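Local coordinates for protein putative cytochrome P450 hydroxylase (Chondromyces apiculatus DSM 436, PDB 6GMF) that binds a haem b group and probably acts as a cytochrome P450 monooxygenase that uses it to oxidise terpenes, at residues Met75-Ile79 against Leu224-Thr229; His87-Arg91 against Ile340-Ile344. All blocks are in the same frame, centred on the assembly; numbering follows the deposited sequence.

Overall arrangement
Interaction 1 and interaction 2 lie side by side at one flank of the haem, their centres about 13 Å apart, and both touch the cofactor. Interaction 1 sets the loop before helix 86-94 on helix 220-251; it runs from prolines near the surface at one end to buried I79, F226 and T229 at the haem. Interaction 2 joins helix 86-94 to the loop carrying the haem cysteine. Both are partly buried, but their chemistry differs: hydroxyls, a water and apolar packing in interaction 1, an arginine and two histidines round a propionate plus the iron ligand in interaction 2. They meet where I79 packs against H87, L90, R91 and H341.

Interaction 1: Met75-Ile79 against Leu224-Thr229; sequences MPPSI and LSFANT. With HEM (protoporphyrin IX containing Fe), chain B.
S225 raises its hydroxyl from helix 220-251 toward two consecutive carbonyls of the loop, those of P76 and P77. With OG turned anti to the backbone N (chi1 167°), S225 OG lies 3.2 Å from P76 O and equally far from P77 O; both bonds are weak, and the proton of S225 OG is not settled on one acceptor. One turn on, the hydroxyl of T229 faces that of S78. S78 OG and T229 OG1 are 2.9 Å apart in a hydrogen bond that either could donate. S78 OG also accepts from V80 N, two residues further on, an ST turn.

An ordered water takes up the next donor: it accepts from I79 N at 2.9 Å, bonds to T229 OG1 at 3.2 Å and weakly to S225 OG, and lies in the plane of the F226 ring at its edge. In P450 terms this is the B-C loop lying on the long distal helix, which crosses the haem on the side away from the cysteine ligand.

Apolar packing flanks the polar centre at both ends. The bent M75 chain crosses L224 at about a right angle and brings M75 CE to 3.8 Å from L224 CD1, while Y186 of helix 177-198 also meets M75. At the haem end I79 CG2 comes to the edge of the F226 ring, 4.3 Å from F226 CD1. T229 CG2 and F226 CE1 both reach the porphyrin methyl CMD, at 3.8 Å and 3.9 Å, and I79 CD1 lies near the propionate carbon CGD of the same pyrrole.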
loop_
_atom_site.group_PDB
_atom_site.type_symbol
_atom_site.label_atom_id
_atom_site.label_comp_id
_atom_site.label_asym_id
_atom_site.label_seq_id
_atom_site.Cartn_x
_atom_site.Cartn_y
_atom_site.Cartn_z
ATOM N N MET A 75 1.034 -12.872 -19.863
ATOM C CA MET A 75 1.163 -11.679 -19.042
ATOM C C MET A 75 2.529 -11.712 -18.367
ATOM O O MET A 75 2.848 -12.678 -17.677
ATOM C CB MET A 75 0.102 -11.642 -17.940
ATOM C CG MET A 75 -0.986 -10.611 -18.129
ATOM S SD MET A 75 -0.456 -9.020 -18.828
ATOM C CE MET A 75 -1.107 -9.288 -20.480
ATOM N N PRO A 76 3.392 -10.700 -18.582
ATOM C CA PRO A 76 4.657 -10.622 -17.863
ATOM C C PRO A 76 4.362 -10.369 -16.393
ATOM O O PRO A 76 3.274 -9.924 -16.035
ATOM C CB PRO A 76 5.411 -9.448 -18.484
ATOM C CG PRO A 76 4.363 -8.642 -19.225
ATOM C CD PRO A 76 3.240 -9.607 -19.544
ATOM N N PRO A 77 5.320 -10.664 -15.491
ATOM C CA PRO A 77 5.115 -10.454 -14.062
ATOM C C PRO A 77 5.022 -8.958 -13.739
ATOM O O PRO A 77 5.428 -8.145 -14.512
ATOM C CB PRO A 77 6.380 -11.073 -13.436
ATOM C CG PRO A 77 7.421 -10.858 -14.515
ATOM C CD PRO A 77 6.676 -11.132 -15.808
ATOM N N SER A 78 4.479 -8.664 -12.559
ATOM C CA SER A 78 4.532 -7.346 -11.973
ATOM C C SER A 78 5.996 -6.879 -11.890
ATOM O O SER A 78 6.880 -7.670 -11.524
ATOM C CB SER A 78 3.898 -7.426 -10.618
ATOM O OG SER A 78 4.001 -6.169 -9.954
ATOM N N ILE A 79 6.212 -5.596 -12.140
ATOM C CA ILE A 79 7.454 -4.936 -11.883
ATOM C C ILE A 79 8.010 -5.290 -10.488
ATOM O O ILE A 79 9.217 -5.409 -10.366
ATOM C CB ILE A 79 7.349 -3.421 -12.115
ATOM C CG1 ILE A 79 8.712 -2.743 -12.108
ATOM C CG2 ILE A 79 6.392 -2.796 -11.130
ATOM C CD1 ILE A 79 8.645 -1.255 -12.241
ATOM N N LEU A 224 -0.098 -3.666 -19.835
ATOM C CA LEU A 224 -1.262 -4.250 -19.153
ATOM C C LEU A 224 -0.841 -4.697 -17.759
ATOM O O LEU A 224 -1.591 -4.502 -16.798
ATOM C CB LEU A 224 -1.813 -5.434 -19.953
ATOM C CG LEU A 224 -2.347 -5.058 -21.335
ATOM C CD1 LEU A 224 -2.780 -6.308 -22.075
ATOM C CD2 LEU A 224 -3.490 -4.052 -21.220
ATOM N N SER A 225 0.322 -5.356 -17.662
ATOM C CA SER A 225 0.782 -5.833 -16.363
ATOM C C SER A 225 0.992 -4.657 -15.392
ATOM O O SER A 225 0.638 -4.799 -14.201
ATOM C CB SER A 225 2.001 -6.688 -16.487
ATOM O OG SER A 225 2.589 -6.879 -15.206
ATOM N N PHE A 226 1.501 -3.517 -15.873
ATOM C CA PHE A 226 1.738 -2.365 -15.016
ATOM C C PHE A 226 0.393 -1.734 -14.576
ATOM O O PHE A 226 0.234 -1.356 -13.401
ATOM C CB PHE A 226 2.703 -1.366 -15.635
ATOM C CG PHE A 226 3.033 -0.220 -14.707
ATOM C CD1 PHE A 226 3.828 -0.416 -13.570
ATOM C CD2 PHE A 226 2.533 1.036 -14.937
ATOM C CE1 PHE A 226 4.114 0.636 -12.717
ATOM C CE2 PHE A 226 2.829 2.088 -14.080
ATOM C CZ PHE A 226 3.621 1.882 -12.975
ATOM N N ALA A 227 -0.585 -1.668 -15.490
ATOM C CA ALA A 227 -1.919 -1.223 -15.155
ATOM C C ALA A 227 -2.489 -2.068 -14.005
ATOM O O ALA A 227 -3.070 -1.550 -13.054
ATOM C CB ALA A 227 -2.811 -1.254 -16.366
ATOM N N ASN A 228 -2.357 -3.401 -14.113
ATOM C CA ASN A 228 -2.873 -4.309 -13.148
ATOM C C ASN A 228 -2.138 -4.061 -11.823
ATOM O O ASN A 228 -2.758 -4.080 -10.737
ATOM C CB ASN A 228 -2.681 -5.759 -13.615
ATOM C CG ASN A 228 -3.211 -6.787 -12.646
ATOM O OD1 ASN A 228 -4.405 -7.093 -12.664
ATOM N ND2 ASN A 228 -2.362 -7.304 -11.793
ATOM N N THR A 229 -0.816 -3.880 -11.917
ATOM C CA THR A 229 0.008 -3.642 -10.696
ATOM C C THR A 229 -0.507 -2.407 -9.958
ATOM O O THR A 229 -0.513 -2.390 -8.720
ATOM C CB THR A 229 1.509 -3.540 -11.018
ATOM O OG1 THR A 229 1.885 -4.849 -11.440
ATOM C CG2 THR A 229 2.357 -3.118 -9.845
HETATM C CHA HEM B . 6.209 -0.742 -4.285
HETATM C CHB HEM B . 4.242 0.373 -0.147
HETATM C CHC HEM B . 0.822 2.834 -2.528
HETATM C CHD HEM B . 2.578 1.385 -6.682
HETATM C C1A HEM B . 5.986 -0.612 -2.935
HETATM C C2A HEM B . 6.911 -1.104 -1.972
HETATM C C3A HEM B . 6.329 -0.807 -0.782
HETATM C C4A HEM B . 5.116 -0.124 -1.056
HETATM C CMA HEM B . 6.793 -1.153 0.612
HETATM C CAA HEM B . 8.220 -1.815 -2.173
HETATM C CBA HEM B . 8.063 -3.329 -2.480
HETATM C CGA HEM B . 9.384 -4.066 -2.541
HETATM O O1A HEM B . 10.453 -3.482 -2.231
HETATM O O2A HEM B . 9.280 -5.310 -2.802
HETATM C C1B HEM B . 3.100 1.146 -0.409
HETATM C C2B HEM B . 2.256 1.760 0.583
HETATM C C3B HEM B . 1.276 2.449 -0.058
HETATM C C4B HEM B . 1.545 2.274 -1.488
HETATM C CMB HEM B . 2.493 1.582 2.029
HETATM C CAB HEM B . 0.159 3.324 0.470
HETATM C CBB HEM B . 0.252 3.829 1.657
HETATM C C1C HEM B . 0.992 2.731 -3.863
HETATM C C2C HEM B . 0.136 3.338 -4.845
HETATM C C3C HEM B . 0.683 2.893 -6.038
HETATM C C4C HEM B . 1.769 2.029 -5.770
HETATM C CMC HEM B . -0.932 4.362 -4.595
HETATM C CAC HEM B . 0.289 3.196 -7.414
HETATM C CBC HEM B . -0.830 3.782 -7.767
HETATM C C1D HEM B . 3.692 0.662 -6.344
HETATM C C2D HEM B . 4.539 -0.019 -7.367
HETATM C C3D HEM B . 5.559 -0.595 -6.700
HETATM C C4D HEM B . 5.342 -0.281 -5.284
HETATM C CMD HEM B . 4.216 0.043 -8.852
HETATM C CAD HEM B . 6.675 -1.403 -7.300
HETATM C CBD HEM B . 7.973 -0.632 -7.591
HETATM C CGD HEM B . 9.093 -1.522 -8.090
HETATM O O1D HEM B . 10.024 -0.957 -8.688
HETATM O O2D HEM B . 9.072 -2.761 -7.867
HETATM N NA HEM B . 4.884 0.002 -2.361
HETATM N NB HEM B . 2.626 1.505 -1.596
HETATM N NC HEM B . 1.948 1.906 -4.423
HETATM N ND HEM B . 4.201 0.399 -5.091
HETATM FE FE HEM B . 3.503 1.026 -3.385
HETATM O O HOH W 1 4.121 -4.198 -13.588
HETATM O O HOH W 2 2.368 -0.905 -3.280
#

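Interaction 2: His87-Arg91 against Ile340-Ile344; sequences HGKLR and IHFCI. With HEM (protoporphyrin IX containing Fe), chain B.
H87 and R91 stand one turn apart on helix 86-94, joined by the backbone bond from R91 N to H87 O, and face I340-I344, a loop that is extended at F342 and C343 and is tied by backbone bonds between C343 and F336. The R91 chain runs out extended, CG anti to the backbone N (chi1 -179°), to deliver its guanidinium end-on to F342 O, which lies in the guanidinium plane and accepts from both NH1 (2.8 Å) and NH2 (2.9 Å). The group is sandwiched between I344 CG1, over the centre of one face, and I340 O over the other, while its in-plane bonds to F342 O and the haem propionate oxygen O1D fix its rotation.

The bond from R91 NH1 to O1D is 2.8 Å long. H87 NE2 meets the same oxygen almost straight, at 2.7 Å and 171°, and H341 ND1 takes the other oxygen, O2D, at 2.6 Å. The H87 and H341 rings lie obliquely against each other, centroids 4.0 Å apart. This is the site of the ring D propionate, as is usual in P450s, with donors from the C helix and from the Cys-ligand loop. A leucine in place of R91 would probably leave F342 O without its two donors and the propionate with less positive charge to balance it.

Beyond F342 the loop carries C343 to the haem, where SG binds the iron at 2.3 Å and water 2 occupies the other axial position. I344 CD1 packs on the propionate carbon CBD at 3.8 Å, while W61, N58 and R285 add further bonds to the haem.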
loop_
_atom_site.group_PDB
_atom_site.type_symbol
_atom_site.label_atom_id
_atom_site.label_comp_id
_atom_site.label_asym_id
_atom_site.label_seq_id
_atom_site.Cartn_x
_atom_site.Cartn_y
_atom_site.Cartn_z
ATOM N N HIS A 87 14.712 -5.075 -14.179
ATOM C CA HIS A 87 13.943 -4.157 -13.338
ATOM C C HIS A 87 14.168 -2.683 -13.701
ATOM O O HIS A 87 13.224 -1.927 -13.808
ATOM C CB HIS A 87 14.272 -4.403 -11.858
ATOM C CG HIS A 87 13.592 -3.417 -10.985
ATOM N ND1 HIS A 87 14.258 -2.302 -10.479
ATOM C CD2 HIS A 87 12.294 -3.300 -10.636
ATOM C CE1 HIS A 87 13.388 -1.551 -9.840
ATOM N NE2 HIS A 87 12.179 -2.138 -9.896
ATOM N N GLY A 88 15.427 -2.262 -13.867
ATOM C CA GLY A 88 15.725 -0.870 -14.100
ATOM C C GLY A 88 15.158 -0.406 -15.417
ATOM O O GLY A 88 14.693 0.688 -15.531
ATOM N N LYS A 89 15.215 -1.268 -16.425
ATOM C CA LYS A 89 14.736 -0.893 -17.769
ATOM C C LYS A 89 13.228 -0.662 -17.677
ATOM O O LYS A 89 12.691 0.341 -18.162
ATOM C CB LYS A 89 15.075 -1.996 -18.780
ATOM C CG LYS A 89 16.554 -2.323 -18.917
ATOM N N LEU A 90 12.561 -1.616 -17.030
ATOM C CA LEU A 90 11.123 -1.547 -16.893
ATOM C C LEU A 90 10.728 -0.328 -16.047
ATOM O O LEU A 90 9.839 0.407 -16.407
ATOM C CB LEU A 90 10.646 -2.857 -16.277
ATOM C CG LEU A 90 9.149 -2.942 -16.015
ATOM C CD1 LEU A 90 8.353 -2.687 -17.290
ATOM C CD2 LEU A 90 8.794 -4.311 -15.443
ATOM N N ARG A 91 11.430 -0.108 -14.940
ATOM C CA ARG A 91 11.039 0.968 -14.070
ATOM C C ARG A 91 11.204 2.346 -14.744
ATOM O O ARG A 91 10.383 3.251 -14.598
ATOM C CB ARG A 91 11.794 0.886 -12.749
ATOM C CG ARG A 91 11.379 1.999 -11.801
ATOM C CD ARG A 91 11.677 1.663 -10.379
ATOM N NE ARG A 91 11.462 2.861 -9.565
ATOM C CZ ARG A 91 10.944 2.838 -8.344
ATOM N NH1 ARG A 91 10.457 1.711 -7.847
ATOM N NH2 ARG A 91 10.866 3.953 -7.661
ATOM N N ILE A 340 15.843 0.201 -4.753
ATOM C CA ILE A 340 15.433 0.146 -6.169
ATOM C C ILE A 340 13.915 -0.026 -6.357
ATOM O O ILE A 340 13.376 0.468 -7.358
ATOM C CB ILE A 340 16.224 -0.898 -6.954
ATOM C CG1 ILE A 340 16.022 -2.339 -6.482
ATOM C CG2 ILE A 340 17.696 -0.511 -6.968
ATOM C CD1 ILE A 340 16.607 -3.343 -7.438
ATOM N N HIS A 341 13.248 -0.759 -5.454
ATOM C CA HIS A 341 11.831 -1.031 -5.563
ATOM C C HIS A 341 10.986 -0.030 -4.775
ATOM O O HIS A 341 9.768 -0.182 -4.708
ATOM C CB HIS A 341 11.496 -2.453 -5.128
ATOM C CG HIS A 341 12.002 -3.501 -6.049
ATOM N ND1 HIS A 341 11.336 -3.852 -7.214
ATOM C CD2 HIS A 341 13.129 -4.239 -5.982
ATOM C CE1 HIS A 341 12.012 -4.813 -7.804
ATOM N NE2 HIS A 341 13.127 -5.074 -7.064
ATOM N N PHE A 342 11.582 1.071 -4.311
ATOM C CA PHE A 342 10.842 2.055 -3.540
ATOM C C PHE A 342 9.525 2.378 -4.256
ATOM O O PHE A 342 9.505 2.719 -5.418
ATOM C CB PHE A 342 11.688 3.324 -3.396
ATOM C CG PHE A 342 11.060 4.393 -2.537
ATOM C CD1 PHE A 342 11.223 4.432 -1.152
ATOM C CD2 PHE A 342 10.257 5.353 -3.136
ATOM C CE1 PHE A 342 10.613 5.416 -0.392
ATOM C CE2 PHE A 342 9.622 6.309 -2.371
ATOM C CZ PHE A 342 9.792 6.331 -1.003
ATOM N N CYS A 343 8.445 2.482 -3.481
ATOM C CA CYS A 343 7.108 2.608 -3.978
ATOM C C CYS A 343 7.015 3.722 -5.033
ATOM O O CYS A 343 7.204 4.934 -4.703
ATOM C CB CYS A 343 6.166 2.941 -2.825
ATOM S SG CYS A 343 4.453 3.088 -3.336
ATOM N N ILE A 344 6.633 3.366 -6.249
ATOM C CA ILE A 344 6.361 4.317 -7.317
ATOM C C ILE A 344 5.166 5.211 -6.959
ATOM O O ILE A 344 5.064 6.406 -7.369
ATOM C CB ILE A 344 6.141 3.542 -8.626
ATOM C CG1 ILE A 344 7.477 2.985 -9.117
ATOM C CG2 ILE A 344 5.458 4.365 -9.713
ATOM C CD1 ILE A 344 7.373 2.042 -10.272
HETATM C CHA HEM B . 6.209 -0.742 -4.285
HETATM C CHB HEM B . 4.242 0.373 -0.147
HETATM C CHC HEM B . 0.822 2.834 -2.528
HETATM C CHD HEM B . 2.578 1.385 -6.682
HETATM C C1A HEM B . 5.986 -0.612 -2.935
HETATM C C2A HEM B . 6.911 -1.104 -1.972
HETATM C C3A HEM B . 6.329 -0.807 -0.782
HETATM C C4A HEM B . 5.116 -0.124 -1.056
HETATM C CMA HEM B . 6.793 -1.153 0.612
HETATM C CAA HEM B . 8.220 -1.815 -2.173
HETATM C CBA HEM B . 8.063 -3.329 -2.480
HETATM C CGA HEM B . 9.384 -4.066 -2.541
HETATM O O1A HEM B . 10.453 -3.482 -2.231
HETATM O O2A HEM B . 9.280 -5.310 -2.802
HETATM C C1B HEM B . 3.100 1.146 -0.409
HETATM C C2B HEM B . 2.256 1.760 0.583
HETATM C C3B HEM B . 1.276 2.449 -0.058
HETATM C C4B HEM B . 1.545 2.274 -1.488
HETATM C CMB HEM B . 2.493 1.582 2.029
HETATM C CAB HEM B . 0.159 3.324 0.470
HETATM C CBB HEM B . 0.252 3.829 1.657
HETATM C C1C HEM B . 0.992 2.731 -3.863
HETATM C C2C HEM B . 0.136 3.338 -4.845
HETATM C C3C HEM B . 0.683 2.893 -6.038
HETATM C C4C HEM B . 1.769 2.029 -5.770
HETATM C CMC HEM B . -0.932 4.362 -4.595
HETATM C CAC HEM B . 0.289 3.196 -7.414
HETATM C CBC HEM B . -0.830 3.782 -7.767
HETATM C C1D HEM B . 3.692 0.662 -6.344
HETATM C C2D HEM B . 4.539 -0.019 -7.367
HETATM C C3D HEM B . 5.559 -0.595 -6.700
HETATM C C4D HEM B . 5.342 -0.281 -5.284
HETATM C CMD HEM B . 4.216 0.043 -8.852
HETATM C CAD HEM B . 6.675 -1.403 -7.300
HETATM C CBD HEM B . 7.973 -0.632 -7.591
HETATM C CGD HEM B . 9.093 -1.522 -8.090
HETATM O O1D HEM B . 10.024 -0.957 -8.688
HETATM O O2D HEM B . 9.072 -2.761 -7.867
HETATM N NA HEM B . 4.884 0.002 -2.361
HETATM N NB HEM B . 2.626 1.505 -1.596
HETATM N NC HEM B . 1.948 1.906 -4.423
HETATM N ND HEM B . 4.201 0.399 -5.091
HETATM FE FE HEM B . 3.503 1.026 -3.385
HETATM O O HOH W 2 2.368 -0.905 -3.280
#